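Local coordinates for protein CG4930 (Drosophila melanogaster, PDB 3ISM) that binds and inhibits the nuclease EndoG, and probably has ribonuclease inhibitor activity, at residues C[21-27]-C[39-43]; C[66-70]-C[91-95]; C[107-111]-C[136-140]; C[131-135]-C[165-169]; C[320-325]-C[338-343]. The protein carries 1 engineered substitution. All coordinates share one frame; numbering follows the deposited sequence. Where two conformers were deposited one is given.

Contact 1. Residues C[21-27]-C[39-43]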
# COMPACT_ATOMS: atom_id res chain seq x y z
N ALA C 21 -4.00 43.05 9.92
CA ALA C 21 -3.55 42.63 11.29
C ALA C 21 -3.90 41.16 11.55
O ALA C 21 -4.78 40.59 10.89
CB ALA C 21 -4.17 43.53 12.35
N GLN C 22 -3.18 40.56 12.51
CA GLN C 22 -3.32 39.15 12.88
C GLN C 22 -4.75 38.81 13.33
O GLN C 22 -5.34 37.82 12.88
CB GLN C 22 -2.32 38.79 13.99
CG GLN C 22 -0.86 39.13 13.69
CD GLN C 22 -0.00 39.35 14.95
OE1 GLN C 22 -0.34 38.87 16.04
NE2 GLN C 22 1.11 40.06 14.80
N ASN C 23 -5.29 39.64 14.21
CA ASN C 23 -6.60 39.39 14.79
C ASN C 23 -7.74 40.23 14.15
O ASN C 23 -8.78 40.46 14.77
CB ASN C 23 -6.54 39.57 16.32
CG ASN C 23 -5.40 38.76 16.99
OD1 ASN C 23 -4.67 38.01 16.33
ND2 ASN C 23 -5.27 38.91 18.31
N ASP C 24 -7.52 40.67 12.91
CA ASP C 24 -8.54 41.37 12.12
C ASP C 24 -9.00 40.51 10.94
O ASP C 24 -8.19 40.02 10.16
CB ASP C 24 -8.03 42.72 11.61
CG ASP C 24 -8.25 43.85 12.60
OD1 ASP C 24 -9.33 43.91 13.23
OD2 ASP C 24 -7.33 44.69 12.75
N TYR C 25 -10.31 40.33 10.83
CA TYR C 25 -10.89 39.55 9.75
C TYR C 25 -11.82 40.45 8.96
O TYR C 25 -13.03 40.31 9.02
CB TYR C 25 -11.65 38.35 10.30
CG TYR C 25 -10.76 37.33 10.97
CD1 TYR C 25 -10.42 36.14 10.32
CD2 TYR C 25 -10.27 37.54 12.25
CE1 TYR C 25 -9.61 35.20 10.93
CE2 TYR C 25 -9.46 36.62 12.87
CZ TYR C 25 -9.14 35.45 12.21
OH TYR C 25 -8.33 34.52 12.83
N THR C 26 -11.22 41.38 8.23
CA THR C 26 -11.96 42.40 7.51
C THR C 26 -12.51 41.88 6.18
O THR C 26 -11.77 41.41 5.33
CB THR C 26 -11.05 43.60 7.23
OG1 THR C 26 -10.48 44.04 8.47
CG2 THR C 26 -11.82 44.73 6.59
N ILE C 27 -13.83 41.96 6.03
CA ILE C 27 -14.44 41.69 4.75
C ILE C 27 -15.15 42.97 4.29
O ILE C 27 -16.17 43.36 4.85
CB ILE C 27 -15.42 40.49 4.80
CG1 ILE C 27 -14.66 39.20 5.18
CG2 ILE C 27 -16.14 40.32 3.46
CD1 ILE C 27 -15.55 37.97 5.40
N LEU C 39 -8.88 35.33 3.34
CA LEU C 39 -8.82 34.93 4.74
C LEU C 39 -8.79 33.40 4.90
O LEU C 39 -7.99 32.87 5.65
CB LEU C 39 -9.99 35.53 5.52
CG LEU C 39 -10.04 37.06 5.64
CD1 LEU C 39 -11.41 37.47 6.16
CD2 LEU C 39 -8.90 37.59 6.51
N ILE C 40 -9.69 32.70 4.20
CA ILE C 40 -9.67 31.23 4.17
C ILE C 40 -8.33 30.70 3.67
O ILE C 40 -7.73 29.82 4.29
CB ILE C 40 -10.82 30.69 3.27
CG1 ILE C 40 -12.17 31.19 3.79
CG2 ILE C 40 -10.79 29.15 3.20
CD1 ILE C 40 -12.52 30.66 5.21
N GLU C 41 -7.86 31.26 2.56
CA GLU C 41 -6.66 30.77 1.90
C GLU C 41 -5.41 30.91 2.77
O GLU C 41 -4.56 30.02 2.78
CB GLU C 41 -6.48 31.50 0.57
CG GLU C 41 -5.19 31.22 -0.17
CD GLU C 41 -4.87 32.30 -1.18
OE1 GLU C 41 -5.82 33.01 -1.60
OE2 GLU C 41 -3.69 32.43 -1.56
N THR C 42 -5.33 32.00 3.51
CA THR C 42 -4.16 32.30 4.34
C THR C 42 -4.27 31.82 5.81
O THR C 42 -3.26 31.49 6.43
CB THR C 42 -3.85 33.81 4.31
OG1 THR C 42 -5.02 34.54 4.72
CG2 THR C 42 -3.48 34.25 2.90
N ARG C 43 -5.49 31.79 6.36
CA ARG C 43 -5.67 31.52 7.79
C ARG C 43 -6.29 30.16 8.10
O ARG C 43 -6.23 29.69 9.24
CB ARG C 43 -6.49 32.63 8.45
CG ARG C 43 -6.00 34.03 8.12
CD ARG C 43 -6.35 35.02 9.20
NE ARG C 43 -5.85 36.36 8.88
CZ ARG C 43 -6.25 37.47 9.48
NH1 ARG C 43 -7.16 37.42 10.44
NH2 ARG C 43 -5.74 38.65 9.12
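Arg43 reaches from helix 39-43 to the 21-27 loop, and its guanidinium supplies all the hydrogen bonds between the two. NH1 donates to Asp24 O at 2.8 Å, coming in above the carbonyl plane, 57° out of it. NH2 adds two weak bonds, one to Ala21 O at 2.8 Å and one to Asp24 O at 3.0 Å, so the two carbonyls at the ends of the type I turn 21-24 meet the same cation. Gln22 O lies over a face of the guanidinium without bonding to it.

The cation also meets an aromatic ring. NH1 sits 3.2 Å above the Tyr25 plane, over its centre, and the two planes stand 74° apart: a cation-pi contact in which the guanidinium points into the ring instead of lying flat on it. The arginine chain, extended from CG to NE, carries the group that far.

Apolar packing falls to Leu39, whose CD1 touches Ile27 CG1 at 3.8 Å and Tyr25 CB at 4.2 Å.

Around this surface contact, helix 52-75 receives Tyr25 on Arg61 and Thr62 and bonds Arg43 O through Asn58, while Ile27 turns back onto the start of helix 32-43.

Contact 2. Residues C[66-70]-C[91-95]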
# COMPACT_ATOMS: atom_id res chain seq x y z
N ALA C 66 -18.11 36.90 7.59
CA ALA C 66 -18.90 36.65 6.40
C ALA C 66 -20.40 36.80 6.69
O ALA C 66 -21.10 37.45 5.93
CB ALA C 66 -18.59 35.28 5.81
N ARG C 67 -20.87 36.22 7.79
CA ARG C 67 -22.28 36.33 8.17
C ARG C 67 -22.74 37.77 8.42
O ARG C 67 -23.87 38.13 8.06
CB ARG C 67 -22.59 35.49 9.41
CG ARG C 67 -22.51 34.01 9.17
CD ARG C 67 -23.03 33.21 10.35
NE ARG C 67 -22.36 33.50 11.60
CZ ARG C 67 -21.30 32.83 12.04
NH1 ARG C 67 -20.80 31.84 11.32
NH2 ARG C 67 -20.74 33.16 13.21
N ASP C 68 -21.87 38.57 9.04
CA ASP C 68 -22.15 39.99 9.33
C ASP C 68 -22.39 40.77 8.04
O ASP C 68 -23.37 41.49 7.90
CB ASP C 68 -20.98 40.60 10.09
CG ASP C 68 -21.13 42.11 10.30
OD1 ASP C 68 -22.21 42.55 10.76
OD2 ASP C 68 -20.17 42.86 10.03
N VAL C 69 -21.46 40.61 7.10
CA VAL C 69 -21.48 41.29 5.82
C VAL C 69 -22.67 40.87 4.94
O VAL C 69 -23.31 41.71 4.31
CB VAL C 69 -20.11 41.10 5.09
CG1 VAL C 69 -20.22 41.39 3.62
CG2 VAL C 69 -19.08 42.02 5.71
N ILE C 70 -22.98 39.58 4.91
CA ILE C 70 -24.14 39.10 4.17
C ILE C 70 -25.42 39.77 4.70
O ILE C 70 -26.28 40.20 3.92
CB ILE C 70 -24.29 37.57 4.28
CG1 ILE C 70 -23.21 36.87 3.43
CG2 ILE C 70 -25.68 37.13 3.79
CD1 ILE C 70 -22.89 35.43 3.87
N LEU C 91 -21.24 35.58 -1.80
CA LEU C 91 -20.57 35.34 -0.51
C LEU C 91 -21.24 34.20 0.26
O LEU C 91 -20.56 33.32 0.79
CB LEU C 91 -20.48 36.61 0.35
CG LEU C 91 -19.79 36.50 1.73
CD1 LEU C 91 -18.39 35.94 1.61
CD2 LEU C 91 -19.74 37.84 2.46
N LEU C 92 -22.58 34.18 0.28
CA LEU C 92 -23.30 33.13 0.99
C LEU C 92 -22.97 31.75 0.44
O LEU C 92 -22.70 30.82 1.20
CB LEU C 92 -24.82 33.37 0.94
CG LEU C 92 -25.74 32.44 1.73
CD1 LEU C 92 -25.37 32.46 3.19
CD2 LEU C 92 -27.19 32.88 1.55
N GLU C 93 -22.98 31.62 -0.89
CA GLU C 93 -22.62 30.39 -1.56
C GLU C 93 -21.20 29.91 -1.23
O GLU C 93 -21.00 28.76 -0.87
CB GLU C 93 -22.78 30.57 -3.07
CG GLU C 93 -22.73 29.28 -3.82
CD GLU C 93 -23.65 29.28 -5.04
OE1 GLU C 93 -23.96 30.38 -5.59
OE2 GLU C 93 -24.06 28.17 -5.43
N GLU C 94 -20.22 30.79 -1.39
CA GLU C 94 -18.83 30.47 -1.03
C GLU C 94 -18.70 30.11 0.45
O GLU C 94 -18.08 29.09 0.80
CB GLU C 94 -17.91 31.65 -1.36
CG GLU C 94 -16.42 31.37 -1.15
CD GLU C 94 -15.81 30.46 -2.20
OE1 GLU C 94 -16.31 30.43 -3.34
OE2 GLU C 94 -14.82 29.78 -1.89
N TYR C 95 -19.29 30.93 1.31
CA TYR C 95 -19.21 30.67 2.75
C TYR C 95 -19.84 29.31 3.12
O TYR C 95 -19.20 28.50 3.83
CB TYR C 95 -19.75 31.83 3.58
CG TYR C 95 -20.13 31.44 4.99
CD1 TYR C 95 -19.25 30.75 5.81
CD2 TYR C 95 -21.39 31.76 5.50
CE1 TYR C 95 -19.62 30.37 7.09
CE2 TYR C 95 -21.75 31.39 6.79
CZ TYR C 95 -20.86 30.70 7.57
OH TYR C 95 -21.19 30.34 8.85
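Arg67 and Tyr95 meet at one end of an antiparallel helix pair, the packing of helix 52-75 against helix 81-102 within the Ku C-terminal-like helical domain. The segment axes approach to 10.3 Å with a signed crossing angle of -159°, and Ala66 faces Tyr95 while Ile70 faces Leu92.

The arginine can be followed outward. From CB, CG stands anti to the carbonyl carbon (chi1 -69°) and lies 3.6 Å from Tyr95 CE2, so the aliphatic stem runs beside the ring. CD then passes the phenol oxygen, and the bend about the CG-CD bond brings the guanidinium round so that NH1 reaches Tyr95 OH. That oxygen lies in the guanidinium plane and accepts the bond, fixing the far end of the ring. Trp110 of helix 104-120 packs on the same arginine, and Tyr107 meets the Tyr95 ring.

Below this polar end the interface is hydrocarbon. Ile70 is the wedge: its CG1 meets Leu91 CD2 at 3.7 Å, and its CD1 sits against Leu92 CA. Val69 CG1 closes on Leu91 CD2 from the side, their chains at about a right angle, and Ala66 CB abuts Tyr95 CG. Glu94, which takes no part in the packing between the two segments, forms a salt bridge with Arg94 of the CG8862 chain, so helix 81-102 also touches the partner protein. The single hydrogen bond between the two segments, Arg67 NH1 to Tyr95 OH, measures 2.9 Å with an N-H...O angle of 146°.

Contact 3. Residues C[107-111]-C[136-140]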
# COMPACT_ATOMS: atom_id res chain seq x y z
N TYR C 107 -23.56 27.66 10.79
CA TYR C 107 -24.26 28.02 9.58
C TYR C 107 -25.73 27.58 9.65
O TYR C 107 -26.59 28.34 9.38
CB TYR C 107 -23.59 27.46 8.33
CG TYR C 107 -24.24 27.87 7.03
CD1 TYR C 107 -23.74 28.89 6.29
CD2 TYR C 107 -25.36 27.24 6.57
CE1 TYR C 107 -24.32 29.27 5.16
CE2 TYR C 107 -25.95 27.61 5.44
CZ TYR C 107 -25.43 28.63 4.73
OH TYR C 107 -26.01 29.02 3.59
N ASN C 108 -25.97 26.35 10.03
CA ASN C 108 -27.34 25.83 10.11
C ASN C 108 -28.28 26.63 11.03
O ASN C 108 -29.47 26.80 10.73
CB ASN C 108 -27.33 24.33 10.45
CG ASN C 108 -26.82 23.47 9.30
OD1 ASN C 108 -26.47 23.99 8.24
ND2 ASN C 108 -26.77 22.16 9.49
N GLU C 109 -27.75 27.12 12.15
CA GLU C 109 -28.55 27.92 13.07
C GLU C 109 -28.79 29.33 12.53
O GLU C 109 -29.88 29.87 12.67
CB GLU C 109 -27.87 28.02 14.43
CG GLU C 109 -27.75 26.68 15.13
CD GLU C 109 -26.92 26.76 16.40
OE1 GLU C 109 -26.43 27.86 16.73
OE2 GLU C 109 -26.75 25.70 17.05
N TRP C 110 -27.76 29.90 11.92
CA TRP C 110 -27.83 31.28 11.44
C TRP C 110 -28.71 31.42 10.19
O TRP C 110 -29.41 32.42 10.01
CB TRP C 110 -26.42 31.81 11.17
CG TRP C 110 -26.39 33.15 10.49
CD1 TRP C 110 -26.58 34.38 11.07
CD2 TRP C 110 -26.12 33.40 9.11
NE1 TRP C 110 -26.46 35.37 10.12
CE2 TRP C 110 -26.18 34.79 8.91
CE3 TRP C 110 -25.85 32.57 8.01
CZ2 TRP C 110 -25.97 35.38 7.67
CZ3 TRP C 110 -25.64 33.16 6.77
CH2 TRP C 110 -25.70 34.55 6.61
N ILE C 111 -28.68 30.41 9.33
CA ILE C 111 -29.43 30.47 8.09
C ILE C 111 -30.95 30.51 8.34
O ILE C 111 -31.69 31.06 7.55
CB ILE C 111 -29.00 29.35 7.09
CG1 ILE C 111 -29.36 29.74 5.65
CG2 ILE C 111 -29.56 27.97 7.50
CD1 ILE C 111 -28.54 30.90 5.12
N LEU C 136 -29.44 26.84 -0.46
CA LEU C 136 -28.48 27.42 0.50
C LEU C 136 -28.95 27.40 1.95
O LEU C 136 -28.48 28.17 2.78
CB LEU C 136 -28.03 28.83 0.08
CG LEU C 136 -27.42 28.92 -1.33
CD1 LEU C 136 -27.15 30.37 -1.73
CD2 LEU C 136 -26.15 28.05 -1.51
N GLY C 137 -29.87 26.48 2.25
CA GLY C 137 -30.32 26.27 3.62
C GLY C 137 -29.34 25.38 4.36
O GLY C 137 -28.18 25.28 3.97
N PRO C 138 -29.79 24.73 5.45
CA PRO C 138 -28.88 23.94 6.27
C PRO C 138 -28.06 22.90 5.49
O PRO C 138 -28.55 22.29 4.52
CB PRO C 138 -29.83 23.24 7.26
CG PRO C 138 -30.98 24.18 7.38
CD PRO C 138 -31.17 24.70 5.97
N CYS C 139 -26.82 22.74 5.91
CA CYS C 139 -25.97 21.69 5.41
C CYS C 139 -26.55 20.35 5.88
O CYS C 139 -27.11 20.28 6.99
CB CYS C 139 -24.54 21.85 5.97
SG CYS C 139 -23.88 23.57 5.82
N TRP C 140 -26.43 19.33 5.04
CA TRP C 140 -26.94 17.98 5.33
C TRP C 140 -26.20 16.92 4.50
O TRP C 140 -25.18 17.22 3.89
CB TRP C 140 -28.46 17.89 5.14
CG TRP C 140 -28.99 18.03 3.74
CD1 TRP C 140 -28.89 19.12 2.92
CD2 TRP C 140 -29.78 17.06 3.02
NE1 TRP C 140 -29.55 18.88 1.73
CE2 TRP C 140 -30.11 17.63 1.77
CE3 TRP C 140 -30.22 15.76 3.31
CZ2 TRP C 140 -30.85 16.94 0.81
CZ3 TRP C 140 -30.95 15.08 2.36
CH2 TRP C 140 -31.27 15.67 1.12
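Asn108 OD1 accepts the backbone N-H of Cys139 at 2.7 Å, as short as any polar bond between helix 107-111 and the 136-140 loop. The other half of the same amide answers it: Asn108 ND2 donates to Cys139 O at 3.1 Å. One side chain thus holds both peptide groups flanking Cys139, which fixes the amide's rotation and satisfies a stretch of backbone that belongs to no helix or strand. With an alanine here, the N-H and carbonyl of Cys139 would probably lose both mates and the loop would be freer to lift from the helix.

The preceding residue, Tyr107, has its ring anti to the backbone N (chi1 -177°), which carries OH to Leu136 O, donating at 2.7 Å. Leu136 O lies at the edge of this ring, while Cys139 SG makes an oblique sulfur-aromatic contact, 4.8 Å from the Tyr107 centroid. Ile111 supplies the apolar part, its CG2 resting against Pro138 CD at 4.0 Å. Arg96 of helix 81-102 bonds Gly137 O.

The arrangement is that of an extended, proline-containing segment strapped along a helix by side-chain to backbone bonds, here joining the loop after helix 124-132 to helix 104-120 of the Ku C-terminal-like domain.

Contact 4. Residues C[131-135]-C[165-169]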
# COMPACT_ATOMS: atom_id res chain seq x y z
N LEU C 131 -32.08 31.43 -1.91
CA LEU C 131 -32.02 30.48 -0.79
C LEU C 131 -32.62 29.11 -1.15
O LEU C 131 -32.06 28.06 -0.80
CB LEU C 131 -32.66 31.05 0.48
CG LEU C 131 -31.97 32.29 1.07
CD1 LEU C 131 -32.61 32.76 2.39
CD2 LEU C 131 -30.51 32.01 1.30
N VAL C 132 -33.77 29.13 -1.83
CA VAL C 132 -34.46 27.91 -2.21
C VAL C 132 -33.80 27.26 -3.45
O VAL C 132 -33.31 26.12 -3.37
CB VAL C 132 -35.98 28.14 -2.46
CG1 VAL C 132 -36.63 26.91 -3.08
CG2 VAL C 132 -36.69 28.52 -1.16
N LYS C 133 -33.76 27.99 -4.57
CA LYS C 133 -33.26 27.40 -5.82
C LYS C 133 -31.81 26.94 -5.74
O LYS C 133 -31.47 25.86 -6.24
CB LYS C 133 -33.42 28.35 -7.00
CG LYS C 133 -33.31 27.62 -8.33
CD LYS C 133 -33.21 28.55 -9.51
CE LYS C 133 -33.02 27.74 -10.80
NZ LYS C 133 -31.85 28.27 -11.57
N LYS C 134 -30.95 27.73 -5.10
CA LYS C 134 -29.53 27.37 -4.99
C LYS C 134 -29.26 26.43 -3.81
O LYS C 134 -28.11 26.10 -3.52
CB LYS C 134 -28.65 28.61 -4.91
CG LYS C 134 -28.57 29.42 -6.21
CD LYS C 134 -27.67 30.66 -6.04
CE LYS C 134 -27.91 31.69 -7.13
NZ LYS C 134 -27.53 31.18 -8.48
N GLN C 135 -30.34 26.02 -3.13
CA GLN C 135 -30.28 25.12 -1.97
C GLN C 135 -29.28 25.59 -0.91
O GLN C 135 -28.37 24.85 -0.52
CB GLN C 135 -30.03 23.67 -2.40
CG GLN C 135 -31.07 23.16 -3.42
CD GLN C 135 -30.86 21.71 -3.81
OE1 GLN C 135 -30.71 20.83 -2.95
NE2 GLN C 135 -30.87 21.43 -5.12
N ALA C 165 -38.57 22.31 -0.77
CA ALA C 165 -37.18 21.96 -1.05
C ALA C 165 -37.08 21.39 -2.47
O ALA C 165 -37.91 20.56 -2.86
CB ALA C 165 -36.69 20.94 -0.03
N PRO C 166 -36.09 21.85 -3.27
CA PRO C 166 -35.90 21.31 -4.63
C PRO C 166 -35.63 19.81 -4.61
O PRO C 166 -35.94 19.12 -5.59
CB PRO C 166 -34.66 22.05 -5.14
CG PRO C 166 -34.59 23.26 -4.31
CD PRO C 166 -35.10 22.90 -2.97
N PHE C 167 -35.07 19.31 -3.51
CA PHE C 167 -34.83 17.89 -3.33
C PHE C 167 -36.00 17.10 -2.73
O PHE C 167 -35.88 15.89 -2.49
CB PHE C 167 -33.59 17.67 -2.47
CG PHE C 167 -33.67 18.30 -1.11
CD1 PHE C 167 -32.97 19.46 -0.83
CD2 PHE C 167 -34.42 17.72 -0.09
CE1 PHE C 167 -33.03 20.04 0.43
CE2 PHE C 167 -34.48 18.30 1.17
CZ PHE C 167 -33.78 19.46 1.43
N ALA C 168 -37.13 17.77 -2.47
CA ALA C 168 -38.26 17.10 -1.82
C ALA C 168 -38.73 15.86 -2.57
O ALA C 168 -38.93 14.80 -1.96
CB ALA C 168 -39.42 18.06 -1.60
N ALA C 169 -38.89 15.98 -3.89
CA ALA C 169 -39.35 14.86 -4.73
C ALA C 169 -38.41 13.67 -4.67
O ALA C 169 -38.86 12.53 -4.62
CB ALA C 169 -39.57 15.31 -6.17
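Val132 opens the contact with its backbone oxygen, which has Pro166 CG 3.3 Å away, while its CG1 lies farther off, 4.3 Å from Pro166 CD. This is the C-terminal end of helix 124-132, finished by a Schellman motif, and it packs against the type I turn 165-168 that leads into helix 168-173.

Next comes Lys133, which adds little: its side chain leaves the proline and only its carbonyl comes near. At Gln135 the chain turns out of helical geometry, with positive phi, and its N-H bonds back to Val132 O at 3.0 Å. The same carbonyl therefore takes part in the turn after the helix and lies against the proline ring.

Gln135 carries most of the rest. Its CB points at the turn, and beyond CG the chain is extended, sliding past Pro166 in the opposite direction. CG touches Pro166 CG at 3.6 Å, and NE2 lies 3.8 Å from Pro166 CB, so the amide is laid along the proline without any hydrogen bond between the two segments.

The far end of the glutamine reaches Phe167. That ring takes the position between its own backbone N and carbonyl carbon (chi1 58°), with Ala165 CB over one face, and Trp140 meets it from the neighbouring loop. Gln135 OE1 comes in the ring plane at the edge, 3.4 Å from Phe167 CD1.

Contact 5. Residues C[320-325]-C[338-343]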
# COMPACT_ATOMS: atom_id res chain seq x y z
N GLU C 320 25.36 -19.54 -28.40
CA GLU C 320 25.69 -19.30 -26.99
C GLU C 320 25.04 -20.34 -26.06
O GLU C 320 24.30 -20.00 -25.14
CB GLU C 320 25.29 -17.88 -26.60
CG GLU C 320 26.01 -17.28 -25.39
CD GLU C 320 25.46 -15.91 -25.00
OE1 GLU C 320 25.35 -15.03 -25.89
OE2 GLU C 320 25.13 -15.73 -23.80
N LEU C 321 25.31 -21.62 -26.31
CA LEU C 321 24.66 -22.69 -25.56
C LEU C 321 25.53 -23.22 -24.42
O LEU C 321 25.34 -24.34 -23.93
CB LEU C 321 24.18 -23.81 -26.49
CG LEU C 321 23.13 -23.34 -27.51
CD1 LEU C 321 22.59 -24.50 -28.34
CD2 LEU C 321 21.99 -22.55 -26.83
N GLY C 322 26.46 -22.39 -23.99
CA GLY C 322 27.33 -22.72 -22.87
C GLY C 322 26.65 -22.53 -21.54
O GLY C 322 25.42 -22.44 -21.49
N PRO C 323 27.44 -22.48 -20.46
CA PRO C 323 26.94 -22.26 -19.11
C PRO C 323 25.99 -21.07 -19.04
O PRO C 323 26.17 -20.08 -19.76
CB PRO C 323 28.22 -21.97 -18.31
CG PRO C 323 29.26 -22.78 -19.01
CD PRO C 323 28.91 -22.67 -20.47
N SER C 324 24.96 -21.19 -18.20
CA SER C 324 24.04 -20.08 -17.97
C SER C 324 24.75 -18.95 -17.24
O SER C 324 25.60 -19.21 -16.39
CB SER C 324 22.84 -20.55 -17.17
OG SER C 324 21.85 -19.55 -17.09
N CYS C 325 24.39 -17.70 -17.56
CA CYS C 325 25.03 -16.53 -16.94
C CYS C 325 24.12 -15.29 -16.91
O CYS C 325 22.93 -15.37 -17.27
CB CYS C 325 26.38 -16.23 -17.61
SG CYS C 325 26.28 -15.56 -19.26
N LEU C 338 32.04 -14.19 -16.36
CA LEU C 338 31.44 -14.76 -17.57
C LEU C 338 32.18 -16.04 -17.99
O LEU C 338 33.38 -16.19 -17.71
CB LEU C 338 31.42 -13.72 -18.70
CG LEU C 338 30.40 -12.58 -18.60
CD1 LEU C 338 30.86 -11.35 -19.38
CD2 LEU C 338 29.02 -13.01 -19.06
N PRO C 339 31.48 -16.98 -18.66
CA PRO C 339 32.11 -18.25 -18.98
C PRO C 339 32.84 -18.24 -20.33
O PRO C 339 32.50 -19.01 -21.23
CB PRO C 339 30.91 -19.22 -19.02
CG PRO C 339 29.74 -18.35 -19.42
CD PRO C 339 30.10 -16.91 -19.18
N PHE C 340 33.85 -17.37 -20.45
CA PHE C 340 34.62 -17.25 -21.69
C PHE C 340 35.33 -18.56 -22.00
O PHE C 340 35.34 -19.01 -23.15
CB PHE C 340 35.66 -16.13 -21.59
CG PHE C 340 35.09 -14.76 -21.34
CD1 PHE C 340 34.34 -14.10 -22.31
CD2 PHE C 340 35.32 -14.11 -20.13
CE1 PHE C 340 33.82 -12.83 -22.08
CE2 PHE C 340 34.81 -12.83 -19.88
CZ PHE C 340 34.05 -12.19 -20.86
N GLU C 341 35.89 -19.16 -20.95
CA GLU C 341 36.78 -20.33 -21.04
C GLU C 341 36.12 -21.57 -21.65
O GLU C 341 36.80 -22.36 -22.32
CB GLU C 341 37.36 -20.68 -19.65
CG GLU C 341 37.64 -19.49 -18.70
CD GLU C 341 36.37 -18.95 -18.01
OE1 GLU C 341 35.47 -19.75 -17.65
OE2 GLU C 341 36.27 -17.71 -17.83
N PHE C 342 34.82 -21.74 -21.41
CA PHE C 342 34.05 -22.88 -21.96
C PHE C 342 34.11 -22.95 -23.49
O PHE C 342 34.23 -24.03 -24.06
CB PHE C 342 32.58 -22.82 -21.50
CG PHE C 342 31.67 -23.76 -22.25
CD1 PHE C 342 31.53 -25.08 -21.86
CD2 PHE C 342 30.95 -23.32 -23.37
CE1 PHE C 342 30.71 -25.95 -22.55
CE2 PHE C 342 30.13 -24.18 -24.07
CZ PHE C 342 30.01 -25.51 -23.65
N TYR C 343 34.02 -21.79 -24.13
CA TYR C 343 33.97 -21.70 -25.58
C TYR C 343 35.35 -21.73 -26.22
O TYR C 343 35.47 -21.98 -27.42
CB TYR C 343 33.25 -20.41 -26.01
CG TYR C 343 31.83 -20.31 -25.54
CD1 TYR C 343 31.52 -19.67 -24.34
CD2 TYR C 343 30.79 -20.86 -26.29
CE1 TYR C 343 30.22 -19.58 -23.90
CE2 TYR C 343 29.47 -20.78 -25.84
CZ TYR C 343 29.20 -20.13 -24.65
OH TYR C 343 27.90 -20.02 -24.19
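Tyr343 and Gly322 make the one hydrogen bond of this contact, just past a Schellman motif: Glu320, with positive phi, ends helix 309-317, and the chain then runs through Gly322-Pro323 beneath the short, weakly bonded helix 340-343. The phenol OH accepts the Gly322 N-H at 2.8 Å with an angle of 132°, and the ring gets there because its CG stands anti to the carbonyl carbon (chi1 -61°). A phenylalanine in place of Tyr343 would probably leave the Gly322 N-H without this acceptor, and the chain after the helix end less firmly fixed.

The tight part is the glycine and proline under the two aromatic rings. Pro323 CD sits over one face of Phe342 in a CH-pi contact, 3.7 Å from the ring centroid. Any side chain on Gly322 would run into both Tyr343 OH and Phe342. Phe297 of helix 290-305 meets Phe342 edge-to-face, and Trp312 meets it too, so this end is thoroughly buried.

Toward Leu338 the fit slackens. Pro339, at the centre of an inverse gamma turn, slides past Pro323 with CB to CB at 3.9 Å. Cys325 is modelled in two conformers, which makes the touch of its sulfur on Leu338 doubtful. At the other margin Glu320 meets Tyr343 OH with its backbone C and its CG, while the carboxylate of this partly exposed residue forms a salt bridge with Arg327. The closest carbon contact is Gly322 CA to Phe342 CE2, 3.4 Å.

Contacts 1 to 4 form a continuous chain in the N-terminal half of the molecule, their successive centres 14, 12 and 13 Å apart. Ile27 passes from contact 1 onto Ala66 and Val69 of contact 2, Tyr95 and Arg67 of contact 2 meet Tyr107 and Trp110 of contact 3, and segment 136-140 of contact 3 follows directly on segment 131-135 of contact 4, with Leu136 N probably bonded to Leu131 O. The first three follow in series; the segments of contacts 3 and 4 interleave. Contact 5 stands alone, 74 to 79 Å from the others between centres and across the chain's centre. Its Leu-Gly-Pro sequence also occurs in contact 3. With such distances the inhibitor is elongated, with widely separated helical bodies.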